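PDB 5TF3: putative membrane protein from Yersinia pestis CO92, which is of unknown function but belongs to the DUF1198 family and folds, in the crystallised fragment, as a compact domain built of alpha helices, without strands. Local coordinates for residues A[58-63]-A[76-80]. Coordinates in Å, arbitrary orientation, origin at the centre of the assembly. Residue numbers count along the deposited sequence, not the author numbering.
Sequences VFIYHT and WRNTL
Two helical segments, 58-63 and 76-80, run antiparallel at 168°, their axes 10.3 Å apart at closest approach; F59 and W76 set the register, CA to CA 6.1 Å. No hydrogen bond crosses; the contact is made by aromatic stacking, CH-pi and apolar packing. W76 (chi1 -76°, chi2 96°) points toward the partner helix as a knob in the hole formed by V58, F59, H62 and T63. H62, m at chi1 with chi2 -72°, lays its imidazole almost parallel to the indole: planes at 6°, centroid 4.4 Å from that of the six-membered ring, an offset stack, with H62 CG 3.4 Å from W76 CZ2. H62 CB lies 3.6 Å from the centroid of the W76 five-membered ring, 24° off its normal, a CH-pi contact over the face, while H62 NE2 is hydrogen-bonded to Y23 O. V58 CG1 lies 3.7 Å from W76 CZ3, and T63 CG2 3.8 Å from W76 CB. T63 takes chi1 p, OG1 donating to F59 O (2.8 Å) where the helix widens into a pi-type turn at 61-63. F59, t at chi1, brings CD2 within 3.7 Å of W76 CB and 4.0 Å of L80 CD1 (L80 is m,t). Helices 48-65 and 70-82, joined by the short link 66-69, form an alpha-helical hairpin within this all-alpha fold.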
ATOM      1  N   VAL A  58       0.389  -0.599  -1.533  1.00 31.47           N
ATOM      2  CA  VAL A  58      -0.544  -1.394  -2.333  1.00 29.76           C
ATOM      3  C   VAL A  58      -1.983  -1.099  -1.920  1.00 27.47           C
ATOM      4  O   VAL A  58      -2.853  -0.836  -2.761  1.00 24.02           O
ATOM      5  CB  VAL A  58      -0.205  -2.890  -2.192  1.00 27.58           C
ATOM      6  CG1 VAL A  58      -1.234  -3.760  -2.905  1.00 27.40           C
ATOM      7  CG2 VAL A  58       1.194  -3.161  -2.759  1.00 28.09           C
ATOM      8  N   PHE A  59      -2.254  -1.129  -0.615  1.00 27.62           N
ATOM      9  CA  PHE A  59      -3.591  -0.810  -0.117  1.00 24.43           C
ATOM     10  C   PHE A  59      -4.032   0.587  -0.556  1.00 26.97           C
ATOM     11  O   PHE A  59      -5.116   0.758  -1.120  1.00 28.40           O
ATOM     12  CB  PHE A  59      -3.600  -0.930   1.413  1.00 26.38           C
ATOM     13  CG  PHE A  59      -4.878  -0.475   2.066  1.00 28.43           C
ATOM     14  CD1 PHE A  59      -5.049   0.854   2.451  1.00 30.36           C
ATOM     15  CD2 PHE A  59      -5.897  -1.381   2.328  1.00 28.75           C
ATOM     16  CE1 PHE A  59      -6.226   1.281   3.045  1.00 30.25           C
ATOM     17  CE2 PHE A  59      -7.075  -0.974   2.937  1.00 26.12           C
ATOM     18  CZ  PHE A  59      -7.243   0.372   3.297  1.00 27.40           C
ATOM     19  N   ILE A  60      -3.202   1.602  -0.301  1.00 29.75           N
ATOM     20  CA  ILE A  60      -3.579   2.974  -0.652  1.00 28.50           C
ATOM     21  C   ILE A  60      -3.834   3.101  -2.147  1.00 28.59           C
ATOM     22  O   ILE A  60      -4.813   3.725  -2.574  1.00 28.80           O
ATOM     23  CB  ILE A  60      -2.498   3.963  -0.185  1.00 28.02           C
ATOM     24  CG1 ILE A  60      -2.522   4.100   1.346  1.00 32.55           C
ATOM     25  CG2 ILE A  60      -2.672   5.319  -0.915  1.00 37.96           C
ATOM     26  CD1 ILE A  60      -1.353   4.887   1.931  1.00 36.02           C
ATOM     27  N   TYR A  61      -2.976   2.490  -2.968  1.00 26.29           N
ATOM     28  CA  TYR A  61      -3.150   2.584  -4.417  1.00 26.71           C
ATOM     29  C   TYR A  61      -4.483   1.996  -4.849  1.00 26.87           C
ATOM     30  O   TYR A  61      -5.244   2.628  -5.587  1.00 30.96           O
ATOM     31  CB  TYR A  61      -1.994   1.891  -5.152  1.00 29.51           C
ATOM     32  CG  TYR A  61      -2.211   1.856  -6.661  1.00 33.12           C
ATOM     33  CD1 TYR A  61      -1.981   2.993  -7.448  1.00 36.48           C
ATOM     34  CD2 TYR A  61      -2.682   0.706  -7.293  1.00 30.67           C
ATOM     35  CE1 TYR A  61      -2.203   2.975  -8.824  1.00 37.42           C
ATOM     36  CE2 TYR A  61      -2.904   0.680  -8.675  1.00 34.61           C
ATOM     37  CZ  TYR A  61      -2.663   1.813  -9.428  1.00 38.30           C
ATOM     38  OH  TYR A  61      -2.887   1.782 -10.785  1.00 40.26           O
ATOM     39  N   HIS A  62      -4.788   0.780  -4.406  1.00 24.74           N
ATOM     40  CA  HIS A  62      -6.007   0.136  -4.883  1.00 25.31           C
ATOM     41  C   HIS A  62      -7.269   0.700  -4.237  1.00 27.09           C
ATOM     42  O   HIS A  62      -8.354   0.526  -4.798  1.00 28.21           O
ATOM     43  CB  HIS A  62      -5.907  -1.383  -4.689  1.00 24.62           C
ATOM     44  CG  HIS A  62      -4.939  -2.008  -5.639  1.00 29.39           C
ATOM     45  ND1 HIS A  62      -5.212  -2.146  -6.985  1.00 30.47           N
ATOM     46  CD2 HIS A  62      -3.664  -2.426  -5.469  1.00 28.49           C
ATOM     47  CE1 HIS A  62      -4.166  -2.679  -7.591  1.00 30.00           C
ATOM     48  NE2 HIS A  62      -3.209  -2.851  -6.696  1.00 28.85           N
ATOM     49  N   THR A  63      -7.162   1.416  -3.111  1.00 25.77           N
ATOM     50  CA  THR A  63      -8.363   1.997  -2.522  1.00 27.07           C
ATOM     51  C   THR A  63      -8.446   3.493  -2.826  1.00 33.81           C
ATOM     52  O   THR A  63      -9.142   3.881  -3.767  1.00 33.55           O
ATOM     53  CB  THR A  63      -8.422   1.728  -1.015  1.00 28.77           C
ATOM     54  OG1 THR A  63      -7.289   2.308  -0.355  1.00 29.40           O
ATOM     55  CG2 THR A  63      -8.471   0.188  -0.736  1.00 22.64           C
ATOM     56  N   TRP A  76      -9.598  -4.978   0.369  1.00 23.37           N
ATOM     57  CA  TRP A  76      -8.163  -4.796   0.579  1.00 25.91           C
ATOM     58  C   TRP A  76      -7.787  -4.824   2.053  1.00 25.92           C
ATOM     59  O   TRP A  76      -6.699  -5.301   2.406  1.00 25.76           O
ATOM     60  CB  TRP A  76      -7.694  -3.500  -0.102  1.00 22.54           C
ATOM     61  CG  TRP A  76      -7.624  -3.743  -1.580  1.00 25.27           C
ATOM     62  CD1 TRP A  76      -8.581  -3.454  -2.521  1.00 23.68           C
ATOM     63  CD2 TRP A  76      -6.563  -4.409  -2.272  1.00 24.57           C
ATOM     64  NE1 TRP A  76      -8.149  -3.869  -3.775  1.00 26.67           N
ATOM     65  CE2 TRP A  76      -6.920  -4.470  -3.636  1.00 23.68           C
ATOM     66  CE3 TRP A  76      -5.340  -4.956  -1.862  1.00 25.69           C
ATOM     67  CZ2 TRP A  76      -6.097  -5.046  -4.595  1.00 28.23           C
ATOM     68  CZ3 TRP A  76      -4.517  -5.537  -2.829  1.00 25.02           C
ATOM     69  CH2 TRP A  76      -4.902  -5.571  -4.170  1.00 20.26           C
ATOM     70  N   ARG A  77      -8.677  -4.362   2.930  1.00 24.25           N
ATOM     71  CA  ARG A  77      -8.412  -4.461   4.362  1.00 25.47           C
ATOM     72  C   ARG A  77      -8.291  -5.924   4.795  1.00 26.14           C
ATOM     73  O   ARG A  77      -7.426  -6.282   5.610  1.00 30.30           O
ATOM     74  CB  ARG A  77      -9.533  -3.751   5.145  1.00 22.36           C
ATOM     75  CG  ARG A  77      -9.399  -3.876   6.656  1.00 23.50           C
ATOM     76  CD  ARG A  77     -10.535  -3.145   7.432  1.00 27.44           C
ATOM     77  NE  ARG A  77     -10.308  -3.230   8.876  1.00 30.61           N
ATOM     78  CZ  ARG A  77     -10.782  -4.196   9.656  1.00 36.53           C
ATOM     79  NH1 ARG A  77     -11.553  -5.152   9.147  1.00 34.21           N
ATOM     80  NH2 ARG A  77     -10.498  -4.192  10.949  1.00 33.47           N
ATOM     81  N   ASN A  78      -9.160  -6.787   4.267  1.00 26.32           N
ATOM     82  CA  ASN A  78      -9.086  -8.200   4.614  1.00 26.27           C
ATOM     83  C   ASN A  78      -7.822  -8.833   4.062  1.00 30.23           C
ATOM     84  O   ASN A  78      -7.312  -9.796   4.649  1.00 29.68           O
ATOM     85  CB  ASN A  78     -10.323  -8.945   4.102  1.00 27.07           C
ATOM     86  CG  ASN A  78     -11.578  -8.598   4.890  1.00 36.63           C
ATOM     87  OD1 ASN A  78     -11.496  -8.125   6.029  1.00 37.89           O
ATOM     88  ND2 ASN A  78     -12.747  -8.858   4.300  1.00 32.75           N
ATOM     89  N   THR A  79      -7.302  -8.312   2.941  1.00 26.63           N
ATOM     90  CA  THR A  79      -6.030  -8.804   2.413  1.00 28.92           C
ATOM     91  C   THR A  79      -4.883  -8.495   3.376  1.00 31.52           C
ATOM     92  O   THR A  79      -4.038  -9.360   3.640  1.00 31.45           O
ATOM     93  CB  THR A  79      -5.790  -8.214   1.007  1.00 31.27           C
ATOM     94  OG1 THR A  79      -6.912  -8.529   0.173  1.00 35.64           O
ATOM     95  CG2 THR A  79      -4.560  -8.808   0.334  1.00 30.67           C
ATOM     96  N   LEU A  80      -4.855  -7.285   3.948  1.00 31.25           N
ATOM     97  CA  LEU A  80      -3.875  -6.995   4.992  1.00 30.43           C
ATOM     98  C   LEU A  80      -4.034  -7.947   6.162  1.00 30.28           C
ATOM     99  O   LEU A  80      -3.055  -8.527   6.640  1.00 35.53           O
ATOM    100  CB  LEU A  80      -4.013  -5.555   5.491  1.00 34.70           C
ATOM    101  CG  LEU A  80      -3.658  -4.417   4.555  1.00 35.97           C
ATOM    102  CD1 LEU A  80      -3.846  -3.083   5.305  1.00 32.85           C
ATOM    103  CD2 LEU A  80      -2.235  -4.596   4.092  1.00 34.11           C
TER